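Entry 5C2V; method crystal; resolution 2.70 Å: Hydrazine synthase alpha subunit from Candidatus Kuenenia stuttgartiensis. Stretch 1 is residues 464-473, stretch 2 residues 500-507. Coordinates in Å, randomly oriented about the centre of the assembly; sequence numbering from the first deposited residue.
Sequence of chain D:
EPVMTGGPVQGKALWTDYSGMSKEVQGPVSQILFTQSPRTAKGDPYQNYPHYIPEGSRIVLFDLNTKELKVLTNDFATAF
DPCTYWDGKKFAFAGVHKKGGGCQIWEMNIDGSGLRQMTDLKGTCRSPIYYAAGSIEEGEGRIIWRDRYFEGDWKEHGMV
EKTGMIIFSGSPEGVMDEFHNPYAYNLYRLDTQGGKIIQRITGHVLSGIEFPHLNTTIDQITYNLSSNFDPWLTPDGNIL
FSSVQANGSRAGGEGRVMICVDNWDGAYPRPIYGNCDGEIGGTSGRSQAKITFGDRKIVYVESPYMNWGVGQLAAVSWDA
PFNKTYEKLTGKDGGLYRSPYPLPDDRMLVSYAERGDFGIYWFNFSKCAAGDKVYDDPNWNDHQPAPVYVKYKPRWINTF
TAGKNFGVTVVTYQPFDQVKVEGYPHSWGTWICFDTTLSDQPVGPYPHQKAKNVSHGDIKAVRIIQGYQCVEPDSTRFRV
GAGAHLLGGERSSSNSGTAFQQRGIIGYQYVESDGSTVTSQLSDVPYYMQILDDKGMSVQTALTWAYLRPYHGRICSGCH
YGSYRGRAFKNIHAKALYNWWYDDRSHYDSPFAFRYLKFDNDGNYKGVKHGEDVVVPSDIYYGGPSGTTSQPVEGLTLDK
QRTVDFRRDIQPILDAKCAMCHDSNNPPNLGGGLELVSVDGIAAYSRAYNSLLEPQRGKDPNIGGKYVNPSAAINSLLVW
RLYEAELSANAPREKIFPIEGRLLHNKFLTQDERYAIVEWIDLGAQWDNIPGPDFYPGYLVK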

# COMPACT_ATOMS: atom_id res chain seq x y z
N ILE D 464 -15.50 -21.95 -12.20
CA ILE D 464 -14.29 -21.97 -13.01
C ILE D 464 -14.48 -21.09 -14.24
O ILE D 464 -15.41 -21.29 -15.04
N ILE D 465 -13.57 -20.12 -14.37
CA ILE D 465 -13.66 -19.05 -15.35
C ILE D 465 -12.49 -19.07 -16.33
O ILE D 465 -11.34 -19.22 -15.91
N GLN D 466 -12.77 -18.92 -17.62
CA GLN D 466 -11.71 -18.85 -18.62
C GLN D 466 -11.52 -17.43 -19.16
O GLN D 466 -12.47 -16.82 -19.67
N GLY D 467 -10.31 -16.92 -19.05
CA GLY D 467 -9.98 -15.61 -19.59
C GLY D 467 -9.92 -15.58 -21.10
O GLY D 467 -9.24 -16.40 -21.72
N TYR D 468 -10.64 -14.64 -21.70
CA TYR D 468 -10.60 -14.45 -23.14
C TYR D 468 -9.60 -13.37 -23.50
O TYR D 468 -9.63 -12.27 -22.94
N GLN D 469 -8.70 -13.68 -24.42
CA GLN D 469 -7.72 -12.71 -24.89
C GLN D 469 -8.44 -11.57 -25.60
O GLN D 469 -9.47 -11.78 -26.24
N CYS D 470 -7.90 -10.36 -25.48
CA CYS D 470 -8.54 -9.21 -26.09
C CYS D 470 -7.99 -8.99 -27.49
O CYS D 470 -6.83 -8.59 -27.67
N VAL D 471 -8.83 -9.25 -28.49
CA VAL D 471 -8.44 -9.08 -29.88
C VAL D 471 -9.42 -8.16 -30.60
O VAL D 471 -10.60 -8.47 -30.75
N GLU D 472 -8.92 -7.00 -31.01
CA GLU D 472 -9.76 -5.99 -31.65
C GLU D 472 -9.08 -5.46 -32.90
O GLU D 472 -8.43 -4.42 -32.86
N PRO D 473 -9.23 -6.18 -34.02
CA PRO D 473 -8.59 -5.83 -35.30
C PRO D 473 -9.12 -4.53 -35.88
O PRO D 473 -8.36 -3.78 -36.49
N PHE D 500 -11.18 -5.62 -15.34
CA PHE D 500 -11.35 -7.01 -15.77
C PHE D 500 -11.66 -7.07 -17.26
O PHE D 500 -12.64 -6.49 -17.72
N GLN D 501 -10.82 -7.78 -18.01
CA GLN D 501 -11.07 -7.98 -19.43
C GLN D 501 -12.07 -9.11 -19.65
O GLN D 501 -12.56 -9.71 -18.70
N GLN D 502 -12.38 -9.38 -20.92
CA GLN D 502 -13.41 -10.34 -21.28
C GLN D 502 -13.08 -11.76 -20.82
O GLN D 502 -11.94 -12.21 -20.93
N ARG D 503 -14.09 -12.44 -20.29
CA ARG D 503 -13.93 -13.79 -19.77
C ARG D 503 -15.28 -14.51 -19.76
O ARG D 503 -16.32 -13.88 -19.94
N GLY D 504 -15.25 -15.82 -19.56
CA GLY D 504 -16.46 -16.61 -19.57
C GLY D 504 -16.38 -17.77 -18.61
O GLY D 504 -15.34 -17.99 -17.97
N ILE D 505 -17.47 -18.51 -18.48
CA ILE D 505 -17.56 -19.58 -17.49
C ILE D 505 -17.15 -20.93 -18.05
O ILE D 505 -17.84 -21.48 -18.91
N ILE D 506 -16.03 -21.46 -17.57
CA ILE D 506 -15.65 -22.84 -17.88
C ILE D 506 -16.72 -23.76 -17.32
O ILE D 506 -17.20 -24.66 -18.01
N GLY D 507 -17.09 -23.53 -16.07
CA GLY D 507 -18.18 -24.29 -15.48
C GLY D 507 -18.08 -24.42 -13.97
O GLY D 507 -17.11 -23.97 -13.37

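Backbone hydrogen bonds hold the two stretches together as antiparallel strands. Gln466 and Gly504 form a two-way pair: Gln466 N donates to Gly504 O at 2.8 Å, and Gly504 N donates to Gln466 O at 3.0 Å. Ile464 N donates to Gly507 O at 2.8 Å, and Gly507 N returns a bond to Ile464 O at 3.0 Å. Ile506 N also reaches Ile464 O, at 2.6 Å, but this bond is bent and weak. The doubled use of that carbonyl marks a beta bulge, where the register shifts by one residue. Past the strand, Tyr468 N donates to Gln502 O at 2.9 Å.

Side-chain polar links across the contact run through water. Gln502 is their hub, with chi1 m and chi2 t; its CB points sideways. Water 1 donates to Gln502 OE1 at 3.0 Å, accepts from Gln502 N at 2.9 Å, and makes a weak bond to Tyr468 O at 3.4 Å. Water 2 lies 2.7 Å from Val471 N, from which it accepts, and 3.0 Å from Gln502 OE1, to which it donates. Water 3 donates to Glu472 OE2 at 2.7 Å and accepts a weak bond from Gln502 NE2 at 2.8 Å. Glu472, m at chi1 and chi2, points toward stretch 2.

Tyr468 points toward stretch 2 with chi1 m. One face of its ring lies over Arg503 C and Gly504 N. Its OH comes within 3.4 Å of Gly504 CA. A side chain on Gly504 would clash, because an ideal CB would sit 2.0 Å from Tyr468 OH. The bare glycine leaves room for the tyrosine.

Ile464 and Gln466 share a sheet face. Ile464 (m, t) meets Ile506 (m, t), with CG2 of Ile464 3.7 Å from CG2 of Ile506. Gln466 is extended, t at chi1 and chi2, and its CB packs 3.5 Å from Ile506 CG1. Ile506 points toward stretch 1 and so fits against both.

Ile465, Arg503 and Ile505 occupy the other face. Ile465 (m, t) places CG2 3.9 Å from Arg503 CB and 3.2 Å from Gly504 O. Arg503 CB also lies 4.0 Å from Gly467 CA. The end of the arginine leads away from stretch 1, and Arg503 NE donates to Gln501 O at 3.0 Å within its own stretch. Ile505 (m, t) has little of its surface covered by stretch 1.

At the margin, Cys470 (t) points toward stretch 2, and its CB lies 4.1 Å from Gln501 NE2. Val471 points away, while Pro473 and Phe500 are out of reach.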

# COMPACT_ATOMS: atom_id res chain seq x y z
CB ILE D 464 -13.92 -23.39 -13.45
CG1 ILE D 464 -14.05 -24.36 -12.27
CG2 ILE D 464 -12.51 -23.42 -14.02
CD1 ILE D 464 -13.75 -25.80 -12.63
CB ILE D 465 -13.70 -17.67 -14.64
CG1 ILE D 465 -14.94 -17.56 -13.76
CG2 ILE D 465 -13.63 -16.53 -15.65
CD1 ILE D 465 -14.97 -16.31 -12.91
CB GLN D 466 -11.99 -19.80 -19.78
CG GLN D 466 -10.95 -19.75 -20.89
CD GLN D 466 -11.29 -20.64 -22.06
OE1 GLN D 466 -12.19 -21.48 -21.98
NE2 GLN D 466 -10.58 -20.47 -23.17
CB TYR D 468 -11.98 -14.07 -23.69
CG TYR D 468 -13.07 -15.09 -23.42
CD1 TYR D 468 -12.76 -16.44 -23.24
CD2 TYR D 468 -14.40 -14.71 -23.34
CE1 TYR D 468 -13.75 -17.37 -23.00
CE2 TYR D 468 -15.39 -15.63 -23.10
CZ TYR D 468 -15.07 -16.96 -22.92
OH TYR D 468 -16.06 -17.88 -22.68
CB GLN D 469 -6.71 -13.37 -25.83
CG GLN D 469 -5.55 -12.47 -26.22
CD GLN D 469 -4.63 -12.15 -25.06
OE1 GLN D 469 -3.68 -12.88 -24.78
NE2 GLN D 469 -4.90 -11.04 -24.38
CB CYS D 470 -8.33 -7.96 -25.24
SG CYS D 470 -9.09 -6.45 -25.90
CB VAL D 471 -8.33 -10.44 -30.62
CG1 VAL D 471 -7.12 -11.21 -30.12
CG2 VAL D 471 -9.59 -11.28 -30.42
CB GLU D 472 -10.06 -4.85 -30.68
CG GLU D 472 -10.71 -5.29 -29.37
CD GLU D 472 -12.17 -5.66 -29.53
OE1 GLU D 472 -12.76 -5.35 -30.58
OE2 GLU D 472 -12.73 -6.28 -28.60
CB PRO D 473 -8.94 -7.02 -36.20
CG PRO D 473 -10.20 -7.57 -35.62
CD PRO D 473 -10.06 -7.40 -34.14
CB PHE D 500 -12.47 -7.69 -14.97
CG PHE D 500 -12.16 -7.86 -13.51
CD1 PHE D 500 -12.35 -6.82 -12.62
CD2 PHE D 500 -11.68 -9.07 -13.03
CE1 PHE D 500 -12.07 -6.98 -11.28
CE2 PHE D 500 -11.40 -9.24 -11.69
CZ PHE D 500 -11.59 -8.19 -10.81
CB GLN D 501 -9.76 -8.27 -20.17
CG GLN D 501 -8.87 -7.05 -20.34
CD GLN D 501 -7.59 -7.36 -21.08
OE1 GLN D 501 -7.11 -8.50 -21.06
NE2 GLN D 501 -7.01 -6.36 -21.73
CB GLN D 502 -13.63 -10.33 -22.79
CG GLN D 502 -13.99 -8.96 -23.34
CD GLN D 502 -13.91 -8.89 -24.85
OE1 GLN D 502 -12.85 -9.08 -25.43
NE2 GLN D 502 -15.05 -8.62 -25.49
CB ARG D 503 -13.32 -13.77 -18.37
CG ARG D 503 -14.00 -12.84 -17.39
CD ARG D 503 -13.06 -12.53 -16.24
NE ARG D 503 -11.90 -11.77 -16.69
CZ ARG D 503 -10.81 -11.57 -15.96
NH1 ARG D 503 -10.73 -12.08 -14.73
NH2 ARG D 503 -9.80 -10.87 -16.45
CB ILE D 505 -18.98 -19.68 -16.91
CG1 ILE D 505 -19.45 -18.32 -16.39
CG2 ILE D 505 -19.04 -20.73 -15.82
CD1 ILE D 505 -20.87 -18.32 -15.85
CB ILE D 506 -14.27 -23.21 -17.31
CG1 ILE D 506 -13.16 -22.73 -18.25
CG2 ILE D 506 -14.15 -24.71 -17.11
CD1 ILE D 506 -11.78 -23.12 -17.80
O HOH W 1 -10.71 -9.12 -23.32
O HOH W 2 -11.49 -9.09 -28.09
O HOH W 3 -15.16 -6.94 -27.69